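Local coordinates for IPT/TIG domain-containing protein BACOVA_02650 (Bacteroides ovatus, PDB 5E7G) that binds xyloglucan at the surface of the bacterial cell, probably holding the polysaccharide before it is carried into the periplasm for degradation, at residues A[358-363]-A[446-451]; A[288-293]-A[315-320]; A[371-376]-A[388-393]; A[295-300]-A[334-339]. All coordinates share one frame; numbering follows the deposited sequence.

Contact 1: A[358-363]-A[446-451]; sequences LQFECF and VYFDNF. With CA (calcium ion), chain C.
Phe-360 and Phe-451 lie side by side although their backbones are out of step with the antiparallel pairing of Glu-361 with Asp-449. Asn-450 has positive phi (59°), and here the regular register breaks. CB of Phe-360 sits over one face of the Phe-451 ring, a CH-pi contact 4.0 Å from the ring centroid. The rings themselves overlap little. Farther out on the ring, Phe-360 CE2 comes within 3.5 Å of Phe-448 CE2, obliquely, with the planes at 48°. Cys-362 SG, anti to its backbone N (chi1 -171°), reaches the same Phe-448 ring and touches Val-446 CG1 at 3.5 Å. Glu-361 exchanges two backbone hydrogen bonds with Asp-449, and Phe-363 two with Tyr-447. Asp-449 turns to the sheet face of Glu-361 and grips calcium with OD1 and OD2, both at 2.4 Å. Glu-361 OE2 forms a salt bridge with Arg-452. Strand 356-364 runs between strands 403-409 and 442-455. Phe-360, Phe-448 and Phe-451 form an aromatic cluster between the sheets, where Phe-373 of strand 372-377 packs edge-to-face with Phe-448.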
loop_
_atom_site.group_PDB
_atom_site.type_symbol
_atom_site.label_atom_id
_atom_site.label_comp_id
_atom_site.label_asym_id
_atom_site.label_seq_id
_atom_site.Cartn_x
_atom_site.Cartn_y
_atom_site.Cartn_z
ATOM N N LEU A 358 -14.404 8.739 20.206
ATOM C CA LEU A 358 -14.855 10.118 20.198
ATOM C C LEU A 358 -13.935 10.928 19.291
ATOM O O LEU A 358 -12.714 10.858 19.437
ATOM C CB LEU A 358 -14.850 10.702 21.612
ATOM C CG LEU A 358 -15.175 12.189 21.761
ATOM C CD1 LEU A 358 -16.650 12.452 21.505
ATOM C CD2 LEU A 358 -14.759 12.678 23.147
ATOM N N GLN A 359 -14.519 11.683 18.364
ATOM C CA GLN A 359 -13.758 12.566 17.485
ATOM C C GLN A 359 -14.256 13.999 17.617
ATOM O O GLN A 359 -15.417 14.238 17.946
ATOM C CB GLN A 359 -13.870 12.116 16.026
ATOM C CG GLN A 359 -13.154 10.824 15.698
ATOM C CD GLN A 359 -13.321 10.431 14.240
ATOM O OE1 GLN A 359 -14.344 10.735 13.624
ATOM N NE2 GLN A 359 -12.314 9.764 13.677
ATOM N N PHE A 360 -13.370 14.952 17.371
ATOM C CA PHE A 360 -13.775 16.348 17.262
ATOM C C PHE A 360 -12.724 17.146 16.490
ATOM O O PHE A 360 -11.561 16.744 16.417
ATOM C CB PHE A 360 -14.015 16.952 18.651
ATOM C CG PHE A 360 -12.856 16.786 19.599
ATOM C CD1 PHE A 360 -12.721 15.633 20.364
ATOM C CD2 PHE A 360 -11.914 17.787 19.738
ATOM C CE1 PHE A 360 -11.658 15.481 21.236
ATOM C CE2 PHE A 360 -10.842 17.639 20.614
ATOM C CZ PHE A 360 -10.719 16.481 21.366
ATOM N N GLU A 361 -13.137 18.260 15.896
ATOM C CA GLU A 361 -12.197 19.140 15.226
ATOM C C GLU A 361 -11.638 20.108 16.245
ATOM O O GLU A 361 -12.380 20.681 17.046
ATOM C CB GLU A 361 -12.853 19.903 14.071
ATOM C CG GLU A 361 -13.371 19.021 12.956
ATOM C CD GLU A 361 -12.314 18.094 12.388
ATOM O OE1 GLU A 361 -11.313 18.577 11.813
ATOM O OE2 GLU A 361 -12.499 16.872 12.511
ATOM N N CYS A 362 -10.323 20.275 16.206
ATOM C CA CYS A 362 -9.623 21.157 17.125
ATOM C C CYS A 362 -8.692 22.102 16.371
ATOM O O CYS A 362 -8.117 21.738 15.341
ATOM C CB CYS A 362 -8.831 20.337 18.149
ATOM S SG CYS A 362 -8.137 21.321 19.474
ATOM N N PHE A 363 -8.566 23.318 16.887
ATOM C CA PHE A 363 -7.666 24.308 16.325
ATOM C C PHE A 363 -6.815 24.882 17.436
ATOM O O PHE A 363 -7.344 25.471 18.375
ATOM C CB PHE A 363 -8.451 25.426 15.628
ATOM C CG PHE A 363 -7.581 26.495 15.003
ATOM C CD1 PHE A 363 -6.989 27.476 15.782
ATOM C CD2 PHE A 363 -7.383 26.530 13.626
ATOM C CE1 PHE A 363 -6.199 28.472 15.200
ATOM C CE2 PHE A 363 -6.596 27.521 13.035
ATOM C CZ PHE A 363 -6.006 28.490 13.817
ATOM N N VAL A 446 -7.407 27.813 21.917
ATOM C CA VAL A 446 -7.873 26.545 21.363
ATOM C C VAL A 446 -9.375 26.586 21.062
ATOM O O VAL A 446 -10.158 27.154 21.829
ATOM C CB VAL A 446 -7.569 25.378 22.323
ATOM C CG1 VAL A 446 -8.000 24.052 21.714
ATOM C CG2 VAL A 446 -6.078 25.348 22.661
ATOM N N TYR A 447 -9.769 25.975 19.950
ATOM C CA TYR A 447 -11.168 25.943 19.541
ATOM C C TYR A 447 -11.606 24.513 19.278
ATOM O O TYR A 447 -10.809 23.690 18.835
ATOM C CB TYR A 447 -11.394 26.804 18.293
ATOM C CG TYR A 447 -11.033 28.257 18.492
ATOM C CD1 TYR A 447 -11.957 29.159 19.005
ATOM C CD2 TYR A 447 -9.763 28.726 18.177
ATOM C CE1 TYR A 447 -11.629 30.498 19.194
ATOM C CE2 TYR A 447 -9.423 30.062 18.360
ATOM C CZ TYR A 447 -10.358 30.942 18.871
ATOM O OH TYR A 447 -10.018 32.263 19.059
ATOM N N PHE A 448 -12.881 24.240 19.547
ATOM C CA PHE A 448 -13.459 22.901 19.415
ATOM C C PHE A 448 -14.777 22.927 18.652
ATOM O O PHE A 448 -15.561 23.861 18.811
ATOM C CB PHE A 448 -13.725 22.273 20.794
ATOM C CG PHE A 448 -12.502 22.066 21.635
ATOM C CD1 PHE A 448 -12.093 23.034 22.533
ATOM C CD2 PHE A 448 -11.785 20.881 21.564
ATOM C CE1 PHE A 448 -10.974 22.830 23.335
ATOM C CE2 PHE A 448 -10.666 20.678 22.357
ATOM C CZ PHE A 448 -10.265 21.660 23.245
ATOM N N ASP A 449 -15.052 21.881 17.878
ATOM C CA ASP A 449 -16.337 21.774 17.193
ATOM C C ASP A 449 -16.611 20.337 16.756
ATOM O O ASP A 449 -15.693 19.533 16.623
ATOM C CB ASP A 449 -16.361 22.717 15.973
ATOM C CG ASP A 449 -17.764 23.214 15.614
ATOM O OD1 ASP A 449 -18.764 22.603 16.042
ATOM O OD2 ASP A 449 -17.871 24.226 14.874
ATOM N N ASN A 450 -17.882 20.036 16.521
ATOM C CA ASN A 450 -18.304 18.780 15.901
ATOM C C ASN A 450 -17.887 17.516 16.670
ATOM O O ASN A 450 -17.364 16.555 16.091
ATOM C CB ASN A 450 -17.779 18.714 14.465
ATOM C CG ASN A 450 -18.433 19.756 13.562
ATOM O OD1 ASN A 450 -19.595 20.114 13.762
ATOM N ND2 ASN A 450 -17.692 20.248 12.570
ATOM N N PHE A 451 -18.143 17.515 17.972
ATOM C CA PHE A 451 -17.960 16.309 18.757
ATOM C C PHE A 451 -18.866 15.239 18.170
ATOM O O PHE A 451 -20.042 15.483 17.901
ATOM C CB PHE A 451 -18.275 16.551 20.230
ATOM C CG PHE A 451 -17.306 17.471 20.912
ATOM C CD1 PHE A 451 -16.193 16.963 21.547
ATOM C CD2 PHE A 451 -17.509 18.845 20.911
ATOM C CE1 PHE A 451 -15.298 17.794 22.181
ATOM C CE2 PHE A 451 -16.619 19.692 21.548
ATOM C CZ PHE A 451 -15.503 19.159 22.188
HETATM CA CA CA C . -20.218 24.160 14.976
HETATM O O HOH W 1 -20.636 22.397 13.434
#

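Contact 2: A[288-293]-A[315-320]; sequences NYDGIG and NGTCLG. With CA (calcium ion), chain C.
Asp-290 swings its carboxylate toward Thr-317 with CG anti to its own carbonyl carbon (chi1 -62°), and Tyr-289 turns its ring across to Leu-319 with a similar first torsion (chi1 -46°). Asp-290 then uses both oxygens. OD1 takes the N-H of Thr-317 on its syn lone pair, 2.8 Å away and nearly straight (170°). OD2 binds calcium at 2.4 Å. The backbone O atoms of Asn-288, Asn-315 and Thr-317 also bind the ion, with a water and both carboxylate oxygens of Asp-449. The ion draws these oxygens together, so that Asp-290 OD2 lies 2.8 Å from Asn-315 O. An Asx turn shapes the loop: Asn-288 OD1 accepts from the N-H groups of Asp-290 and Ile-292, which come from opposite faces of its amide plane. Tyr-289 OH rests 3.4 Å from Leu-319 CB, and its CB meets Thr-317 CG2 at 3.9 Å. With an alanine in place of Tyr-289, Leu-319 CB would probably lose its partner and a gap would open between the loop and 315-320. The loop follows strand 285-287, and 315-320 runs onto strand 318-322, which lies between strands 301-303 and 442-455; Phe-302 of the former meets the Tyr-289 ring.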
loop_
_atom_site.group_PDB
_atom_site.type_symbol
_atom_site.label_atom_id
_atom_site.label_comp_id
_atom_site.label_asym_id
_atom_site.label_seq_id
_atom_site.Cartn_x
_atom_site.Cartn_y
_atom_site.Cartn_z
ATOM N N ASN A 288 -22.355 20.428 18.338
ATOM C CA ASN A 288 -21.776 21.300 17.314
ATOM C C ASN A 288 -22.098 22.770 17.559
ATOM O O ASN A 288 -21.690 23.631 16.786
ATOM C CB ASN A 288 -22.252 20.874 15.927
ATOM C CG ASN A 288 -23.757 21.022 15.742
ATOM O OD1 ASN A 288 -24.451 21.609 16.572
ATOM N ND2 ASN A 288 -24.264 20.496 14.633
ATOM N N TYR A 289 -22.828 23.044 18.637
ATOM C CA TYR A 289 -23.188 24.412 19.015
ATOM C C TYR A 289 -24.028 25.096 17.934
ATOM O O TYR A 289 -24.140 26.321 17.906
ATOM C CB TYR A 289 -21.924 25.229 19.314
ATOM C CG TYR A 289 -20.936 24.494 20.187
ATOM C CD1 TYR A 289 -21.188 24.291 21.535
ATOM C CD2 TYR A 289 -19.752 23.994 19.663
ATOM C CE1 TYR A 289 -20.286 23.612 22.336
ATOM C CE2 TYR A 289 -18.846 23.317 20.455
ATOM C CZ TYR A 289 -19.116 23.128 21.788
ATOM O OH TYR A 289 -18.205 22.448 22.566
ATOM N N ASP A 290 -24.638 24.293 17.067
ATOM C CA ASP A 290 -25.461 24.792 15.975
ATOM C C ASP A 290 -26.781 24.026 15.899
ATOM O O ASP A 290 -27.296 23.779 14.811
ATOM C CB ASP A 290 -24.705 24.677 14.639
ATOM C CG ASP A 290 -23.434 25.498 14.616
ATOM O OD1 ASP A 290 -23.525 26.703 14.914
ATOM O OD2 ASP A 290 -22.349 24.941 14.319
ATOM N N GLY A 291 -27.318 23.631 17.050
ATOM C CA GLY A 291 -28.597 22.934 17.089
ATOM C C GLY A 291 -28.523 21.488 17.546
ATOM O O GLY A 291 -29.530 20.929 17.974
ATOM N N ILE A 292 -27.352 20.873 17.410
ATOM C CA ILE A 292 -27.097 19.557 17.996
ATOM C C ILE A 292 -26.441 19.729 19.351
ATOM O O ILE A 292 -25.287 20.153 19.430
ATOM C CB ILE A 292 -26.182 18.686 17.124
ATOM C CG1 ILE A 292 -26.704 18.611 15.688
ATOM C CG2 ILE A 292 -26.065 17.300 17.717
ATOM C CD1 ILE A 292 -28.104 18.087 15.563
ATOM N N GLY A 293 -27.166 19.387 20.410
ATOM C CA GLY A 293 -26.680 19.587 21.762
ATOM C C GLY A 293 -26.727 21.055 22.139
ATOM O O GLY A 293 -27.271 21.869 21.392
ATOM N N ASN A 315 -17.428 25.729 11.008
ATOM C CA ASN A 315 -18.788 25.268 10.750
ATOM C C ASN A 315 -19.752 25.842 11.790
ATOM O O ASN A 315 -19.948 25.270 12.869
ATOM C CB ASN A 315 -18.855 23.748 10.753
ATOM C CG ASN A 315 -18.246 23.133 9.510
ATOM O OD1 ASN A 315 -17.610 23.813 8.701
ATOM N ND2 ASN A 315 -18.434 21.829 9.352
ATOM N N GLY A 316 -20.349 26.982 11.458
ATOM C CA GLY A 316 -21.210 27.680 12.387
ATOM C C GLY A 316 -20.442 28.142 13.606
ATOM O O GLY A 316 -19.311 28.628 13.502
ATOM N N THR A 317 -21.065 28.004 14.766
ATOM C CA THR A 317 -20.433 28.384 16.017
ATOM C C THR A 317 -19.534 27.259 16.521
ATOM O O THR A 317 -19.806 26.083 16.292
ATOM C CB THR A 317 -21.493 28.739 17.075
ATOM O OG1 THR A 317 -22.153 29.947 16.673
ATOM C CG2 THR A 317 -20.864 28.928 18.473
ATOM N N CYS A 318 -18.453 27.638 17.194
ATOM C CA CYS A 318 -17.527 26.677 17.778
ATOM C C CYS A 318 -17.069 27.172 19.147
ATOM O O CYS A 318 -17.081 28.373 19.417
ATOM C CB CYS A 318 -16.326 26.452 16.852
ATOM S SG CYS A 318 -15.245 27.883 16.664
ATOM N N LEU A 319 -16.683 26.233 20.006
ATOM C CA LEU A 319 -16.256 26.535 21.368
ATOM C C LEU A 319 -14.851 27.100 21.380
ATOM O O LEU A 319 -13.977 26.596 20.679
ATOM C CB LEU A 319 -16.302 25.269 22.246
ATOM C CG LEU A 319 -15.577 25.301 23.598
ATOM C CD1 LEU A 319 -16.275 26.236 24.571
ATOM C CD2 LEU A 319 -15.488 23.895 24.162
ATOM N N GLY A 320 -14.640 28.124 22.205
ATOM C CA GLY A 320 -13.333 28.730 22.387
ATOM C C GLY A 320 -12.862 28.734 23.830
ATOM O O GLY A 320 -13.547 29.219 24.734
HETATM CA CA CA C . -20.218 24.160 14.976
HETATM O O HOH W 1 -20.636 22.397 13.434
#

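Contact 3: A[371-376]-A[388-393]; sequences PVFQIA and YVPVSS. With XYS (alpha-D-xylopyranose), chain B.
The Phe-373 ring has the carbonyl O of Tyr-388 at its edge, in the plane of the ring, with CD2 3.7 Å from that oxygen. Pro-390 comes to the same ring obliquely. Its CD is 3.8 Å from Phe-373 CD2, and the two side chains cross at about a right angle. Phe-373 CG is anti to the carbonyl carbon (chi1 -68°), which brings CD2 up to both Tyr-388 O and the proline. Beyond these partners, the Phe-373 side chain touches Ile-444 and Val-446 of strand 442-455. Tyr-388 has its CB 3.5 Å from Phe-373 O, but its ring leads away and touches Cys-406 and Val-408 of strand 403-409. Phe-373 and Tyr-388 form an antiparallel hydrogen-bonded pair, with Phe-373 N to Tyr-388 O at 3.0 Å and Tyr-388 N to Phe-373 O at 2.9 Å. This joins strand 372-377 to 385-388, an outermost strand of the antiparallel five-stranded sheet that carries glycan-binding residues of the xyloglucan-binding domain. The chain leaves the pairing after Tyr-388, and Pro-390 turns onto the phenyl ring. Val-372 CG1 and Val-389 CG2 meet more loosely beside the pair. Gln-374 points away from 388-393. Its extended chain, with CG anti to the backbone N (chi1 175°), carries OE1 to the bound xylose, whose O4 donates to it at 3.0 Å.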
loop_
_atom_site.group_PDB
_atom_site.type_symbol
_atom_site.label_atom_id
_atom_site.label_comp_id
_atom_site.label_asym_id
_atom_site.label_seq_id
_atom_site.Cartn_x
_atom_site.Cartn_y
_atom_site.Cartn_z
ATOM N N PRO A 371 -0.678 23.502 30.339
ATOM C CA PRO A 371 -2.135 23.398 30.223
ATOM C C PRO A 371 -2.589 22.075 29.619
ATOM O O PRO A 371 -1.957 21.567 28.690
ATOM C CB PRO A 371 -2.497 24.573 29.309
ATOM C CG PRO A 371 -1.404 25.547 29.503
ATOM C CD PRO A 371 -0.166 24.724 29.692
ATOM N N VAL A 372 -3.673 21.525 30.156
ATOM C CA VAL A 372 -4.222 20.267 29.671
ATOM C C VAL A 372 -5.741 20.329 29.694
ATOM O O VAL A 372 -6.325 21.218 30.322
ATOM C CB VAL A 372 -3.748 19.066 30.520
ATOM C CG1 VAL A 372 -2.237 18.864 30.384
ATOM C CG2 VAL A 372 -4.146 19.261 31.983
ATOM N N PHE A 373 -6.373 19.380 29.013
ATOM C CA PHE A 373 -7.827 19.317 28.938
ATOM C C PHE A 373 -8.372 18.048 29.568
ATOM O O PHE A 373 -7.745 16.990 29.501
ATOM C CB PHE A 373 -8.297 19.393 27.490
ATOM C CG PHE A 373 -8.050 20.719 26.846
ATOM C CD1 PHE A 373 -8.964 21.748 26.977
ATOM C CD2 PHE A 373 -6.902 20.940 26.113
ATOM C CE1 PHE A 373 -8.735 22.973 26.383
ATOM C CE2 PHE A 373 -6.672 22.160 25.516
ATOM C CZ PHE A 373 -7.590 23.178 25.654
ATOM N N GLN A 374 -9.545 18.176 30.179
ATOM C CA GLN A 374 -10.319 17.033 30.644
ATOM C C GLN A 374 -11.621 16.934 29.858
ATOM O O GLN A 374 -12.324 17.929 29.684
ATOM C CB GLN A 374 -10.623 17.153 32.138
ATOM C CG GLN A 374 -11.531 16.049 32.687
ATOM C CD GLN A 374 -11.922 16.269 34.135
ATOM O OE1 GLN A 374 -11.972 17.400 34.616
ATOM N NE2 GLN A 374 -12.208 15.181 34.838
ATOM N N ILE A 375 -11.940 15.731 29.395
ATOM C CA ILE A 375 -13.213 15.466 28.734
ATOM C C ILE A 375 -13.995 14.439 29.545
ATOM O O ILE A 375 -13.520 13.320 29.761
ATOM C CB ILE A 375 -13.020 14.959 27.297
ATOM C CG1 ILE A 375 -12.416 16.069 26.419
ATOM C CG2 ILE A 375 -14.364 14.466 26.719
ATOM C CD1 ILE A 375 -12.002 15.605 25.036
ATOM N N ALA A 376 -15.193 14.825 29.974
ATOM C CA ALA A 376 -16.026 13.993 30.840
ATOM C C ALA A 376 -17.444 13.848 30.293
ATOM O O ALA A 376 -17.981 14.784 29.690
ATOM C CB ALA A 376 -16.063 14.581 32.245
ATOM N N TYR A 388 -5.259 15.621 28.813
ATOM C CA TYR A 388 -5.201 15.446 27.363
ATOM C C TYR A 388 -4.665 16.673 26.651
ATOM O O TYR A 388 -5.168 17.784 26.841
ATOM C CB TYR A 388 -6.581 15.110 26.793
ATOM C CG TYR A 388 -6.552 14.904 25.301
ATOM C CD1 TYR A 388 -5.966 13.772 24.752
ATOM C CD2 TYR A 388 -7.088 15.850 24.437
ATOM C CE1 TYR A 388 -5.924 13.582 23.391
ATOM C CE2 TYR A 388 -7.055 15.667 23.070
ATOM C CZ TYR A 388 -6.469 14.531 22.552
ATOM O OH TYR A 388 -6.425 14.337 21.189
ATOM N N VAL A 389 -3.645 16.459 25.823
ATOM C CA VAL A 389 -3.140 17.500 24.926
ATOM C C VAL A 389 -3.590 17.176 23.496
ATOM O O VAL A 389 -3.285 16.098 22.983
ATOM C CB VAL A 389 -1.606 17.617 24.965
ATOM C CG1 VAL A 389 -1.151 18.784 24.098
ATOM C CG2 VAL A 389 -1.120 17.802 26.404
ATOM N N PRO A 390 -4.331 18.096 22.850
ATOM C CA PRO A 390 -4.824 17.828 21.489
ATOM C C PRO A 390 -3.724 17.496 20.468
ATOM O O PRO A 390 -2.757 18.248 20.337
ATOM C CB PRO A 390 -5.530 19.135 21.115
ATOM C CG PRO A 390 -5.942 19.724 22.405
ATOM C CD PRO A 390 -4.848 19.377 23.372
ATOM N N VAL A 391 -3.888 16.372 19.768
ATOM C CA VAL A 391 -2.982 15.958 18.701
ATOM C C VAL A 391 -3.764 15.378 17.530
ATOM O O VAL A 391 -4.838 14.805 17.712
ATOM C CB VAL A 391 -1.962 14.902 19.175
ATOM C CG1 VAL A 391 -1.012 15.504 20.188
ATOM C CG2 VAL A 391 -2.675 13.689 19.746
ATOM N N SER A 392 -3.204 15.509 16.334
ATOM C CA SER A 392 -3.886 15.077 15.120
ATOM C C SER A 392 -3.875 13.567 14.951
ATOM O O SER A 392 -2.836 12.928 15.094
ATOM C CB SER A 392 -3.246 15.719 13.885
ATOM O OG SER A 392 -3.618 15.008 12.717
ATOM N N SER A 393 -5.032 13.004 14.629
ATOM C CA SER A 393 -5.116 11.595 14.278
ATOM C C SER A 393 -4.445 11.300 12.944
ATOM O O SER A 393 -4.221 10.140 12.605
ATOM C CB SER A 393 -6.577 11.153 14.221
ATOM O OG SER A 393 -7.304 11.925 13.277
HETATM C C1 XYS B . -16.272 18.942 39.046
HETATM C C2 XYS B . -15.783 17.567 39.416
HETATM C C3 XYS B . -14.366 17.404 38.987
HETATM C C4 XYS B . -14.093 17.856 37.584
HETATM C C5 XYS B . -14.846 19.107 37.114
HETATM O O2 XYS B . -15.888 17.392 40.842
HETATM O O3 XYS B . -13.989 15.998 39.084
HETATM O O4 XYS B . -12.687 18.121 37.475
HETATM O O5 XYS B . -16.241 19.167 37.587
#

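Contact 4: A[295-300]-A[334-339]; sequences HVWGDC and QSYSNA. With BGC (beta-D-glucopyranose), chain D; BGC (beta-D-glucopyranose), chain E.
His-295 pairs with Ser-337, and its ND1 shares a hydrogen bond with Ser-335 OG, 3.0 Å away at the edge of the imidazole. A classic beta bulge follows in this antiparallel pair of strands: two residues, Val-296 and Trp-297, stand opposite the single Tyr-336. Val-296 N donates to Tyr-336 O, while Trp-297 N reaches the same oxygen only weakly. Val-296 CG2 touches Asn-338 ND2 at 3.4 Å. The indole of Trp-297 is sandwiched. Tyr-336 CB lies over one face, 3.5 Å from the centroid of the five-membered ring, and the phenol ring forms an offset stack with it, planes at 22°. Two glucose units lie over the opposite face, and that of chain D brings O4 to 3.6 Å from Trp-297 CE2. This is a glycan-binding platform, braced from behind by Tyr-336, whose OH bonds to Glu-379. A serine at Trp-297 would probably strip both glucose units of this stacking surface and uncover the Tyr-336 ring. At Gly-298 a side chain would clash with Gln-334 O. Asp-299 O accepts from Gln-334 N. Gln-334 is bent at chi2 (-69°), and this folds its OE1 back to Asp-299 N, 3.0 Å away with an angle of 168° at the hydrogen.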
loop_
_atom_site.group_PDB
_atom_site.type_symbol
_atom_site.label_atom_id
_atom_site.label_comp_id
_atom_site.label_asym_id
_atom_site.label_seq_id
_atom_site.Cartn_x
_atom_site.Cartn_y
_atom_site.Cartn_z
ATOM N N HIS A 295 -24.638 24.223 24.935
ATOM C CA HIS A 295 -23.873 24.705 26.076
ATOM C C HIS A 295 -24.829 25.143 27.184
ATOM O O HIS A 295 -25.878 25.722 26.906
ATOM C CB HIS A 295 -22.966 25.857 25.649
ATOM C CG HIS A 295 -22.326 26.600 26.784
ATOM N ND1 HIS A 295 -21.102 26.245 27.312
ATOM C CD2 HIS A 295 -22.726 27.697 27.471
ATOM C CE1 HIS A 295 -20.782 27.086 28.280
ATOM N NE2 HIS A 295 -21.752 27.975 28.398
ATOM N N VAL A 296 -24.478 24.852 28.434
ATOM C CA VAL A 296 -25.296 25.257 29.575
ATOM C C VAL A 296 -24.615 26.370 30.367
ATOM O O VAL A 296 -25.188 27.443 30.556
ATOM C CB VAL A 296 -25.585 24.073 30.523
ATOM C CG1 VAL A 296 -26.418 24.539 31.701
ATOM C CG2 VAL A 296 -26.305 22.940 29.781
ATOM N N TRP A 297 -23.398 26.108 30.831
ATOM C CA TRP A 297 -22.667 27.067 31.650
ATOM C C TRP A 297 -21.166 26.842 31.538
ATOM O O TRP A 297 -20.721 25.822 31.010
ATOM C CB TRP A 297 -23.102 26.959 33.117
ATOM C CG TRP A 297 -22.794 25.614 33.753
ATOM C CD1 TRP A 297 -23.609 24.512 33.792
ATOM C CD2 TRP A 297 -21.591 25.243 34.440
ATOM N NE1 TRP A 297 -22.985 23.484 34.461
ATOM C CE2 TRP A 297 -21.747 23.909 34.867
ATOM C CE3 TRP A 297 -20.399 25.911 34.736
ATOM C CZ2 TRP A 297 -20.757 23.231 35.564
ATOM C CZ3 TRP A 297 -19.418 25.235 35.433
ATOM C CH2 TRP A 297 -19.601 23.910 35.839
ATOM N N GLY A 298 -20.397 27.798 32.050
ATOM C CA GLY A 298 -18.950 27.687 32.099
ATOM C C GLY A 298 -18.249 28.937 31.601
ATOM O O GLY A 298 -18.799 29.691 30.794
ATOM N N ASP A 299 -17.029 29.148 32.088
ATOM C CA ASP A 299 -16.203 30.266 31.661
ATOM C C ASP A 299 -15.459 29.900 30.375
ATOM O O ASP A 299 -14.425 29.231 30.412
ATOM C CB ASP A 299 -15.216 30.657 32.764
ATOM C CG ASP A 299 -14.395 31.892 32.409
ATOM O OD1 ASP A 299 -14.836 32.684 31.550
ATOM O OD2 ASP A 299 -13.305 32.071 32.997
ATOM N N CYS A 300 -16.012 30.328 29.245
ATOM C CA CYS A 300 -15.425 30.071 27.936
ATOM C C CYS A 300 -15.940 31.111 26.943
ATOM O O CYS A 300 -16.518 32.122 27.339
ATOM C CB CYS A 300 -15.757 28.650 27.461
ATOM S SG CYS A 300 -17.519 28.330 27.258
ATOM N N GLN A 334 -13.787 26.373 31.119
ATOM C CA GLN A 334 -14.449 25.126 30.791
ATOM C C GLN A 334 -15.814 25.351 30.160
ATOM O O GLN A 334 -16.365 26.452 30.224
ATOM C CB GLN A 334 -14.594 24.260 32.058
ATOM C CG GLN A 334 -15.537 24.843 33.131
ATOM C CD GLN A 334 -14.982 26.089 33.800
ATOM O OE1 GLN A 334 -15.650 27.123 33.868
ATOM N NE2 GLN A 334 -13.756 25.995 34.304
ATOM N N SER A 335 -16.347 24.294 29.553
ATOM C CA SER A 335 -17.704 24.296 29.017
ATOM C C SER A 335 -18.458 23.045 29.453
ATOM O O SER A 335 -18.040 21.925 29.151
ATOM C CB SER A 335 -17.692 24.373 27.493
ATOM O OG SER A 335 -18.984 24.108 26.960
ATOM N N TYR A 336 -19.567 23.256 30.157
ATOM C CA TYR A 336 -20.461 22.180 30.572
ATOM C C TYR A 336 -21.659 22.201 29.641
ATOM O O TYR A 336 -22.443 23.150 29.664
ATOM C CB TYR A 336 -20.895 22.358 32.037
ATOM C CG TYR A 336 -21.738 21.231 32.606
ATOM C CD1 TYR A 336 -23.004 20.964 32.104
ATOM C CD2 TYR A 336 -21.275 20.449 33.663
ATOM C CE1 TYR A 336 -23.779 19.948 32.612
ATOM C CE2 TYR A 336 -22.053 19.423 34.188
ATOM C CZ TYR A 336 -23.306 19.182 33.653
ATOM O OH TYR A 336 -24.099 18.175 34.142
ATOM N N SER A 337 -21.801 21.162 28.825
ATOM C CA SER A 337 -22.842 21.134 27.803
ATOM C C SER A 337 -23.748 19.915 27.917
ATOM O O SER A 337 -23.433 18.949 28.613
ATOM C CB SER A 337 -22.206 21.178 26.409
ATOM O OG SER A 337 -21.435 22.360 26.246
ATOM N N ASN A 338 -24.889 19.993 27.240
ATOM C CA ASN A 338 -25.759 18.845 27.039
ATOM C C ASN A 338 -25.578 18.281 25.644
ATOM O O ASN A 338 -25.841 18.960 24.649
ATOM C CB ASN A 338 -27.221 19.224 27.253
ATOM C CG ASN A 338 -27.624 19.162 28.711
ATOM O OD1 ASN A 338 -27.358 18.169 29.396
ATOM N ND2 ASN A 338 -28.248 20.226 29.199
ATOM N N ALA A 339 -25.125 17.037 25.576
ATOM C CA ALA A 339 -24.945 16.359 24.305
ATOM C C ALA A 339 -26.260 15.768 23.842
ATOM O O ALA A 339 -27.218 15.661 24.612
ATOM C CB ALA A 339 -23.888 15.263 24.418
HETATM C C2 BGC D . -24.220 28.070 37.184
HETATM C C3 BGC D . -23.195 27.045 37.507
HETATM C C4 BGC D . -23.769 25.827 38.080
HETATM C C5 BGC D . -24.866 25.280 37.233
HETATM C C6 BGC D . -25.624 24.222 37.993
HETATM C C1 BGC D . -25.304 27.529 36.231
HETATM O O2 BGC D . -23.595 29.191 36.560
HETATM O O3 BGC D . -22.239 27.623 38.462
HETATM O O4 BGC D . -22.738 24.770 38.180
HETATM O O5 BGC D . -25.890 26.246 36.814
HETATM O O6 BGC D . -24.849 23.045 38.113
HETATM C C2 BGC E . -20.934 23.657 39.422
HETATM C C3 BGC E . -19.687 23.766 40.228
HETATM C C4 BGC E . -18.869 24.935 39.943
HETATM C C5 BGC E . -19.700 26.167 39.908
HETATM C C6 BGC E . -18.848 27.365 39.566
HETATM C C1 BGC E . -21.750 24.953 39.204
HETATM O O2 BGC E . -21.773 22.725 40.090
HETATM O O3 BGC E . -18.850 22.586 39.958
HETATM O O4 BGC E . -17.865 25.071 41.016
HETATM O O5 BGC E . -20.801 26.115 38.941
HETATM O O6 BGC E . -18.410 27.901 40.789
#

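All four contacts lie in the xyloglucan-binding domain. Contact 1 is wholly buried; the others are partly buried. Contacts 1 and 2 share the calcium ion and its water, and strands 442-455 and 318-322 are neighbours in one sheet, with Phe-448 N probably bonded to Leu-319 O. Contacts 3 and 4 join strands at the two ends of the other sheet and touch the glycan. Contact 3 is nested in the loop that contact 1 closes, and their phenyl rings meet between the sheets. Leu-319 of contact 2 packs on Cys-300 and Ser-335 of contact 4. Chemistry follows place: aromatic packing inside, oxygen ligands at the calcium loops, and indole and amide groups toward the sugar.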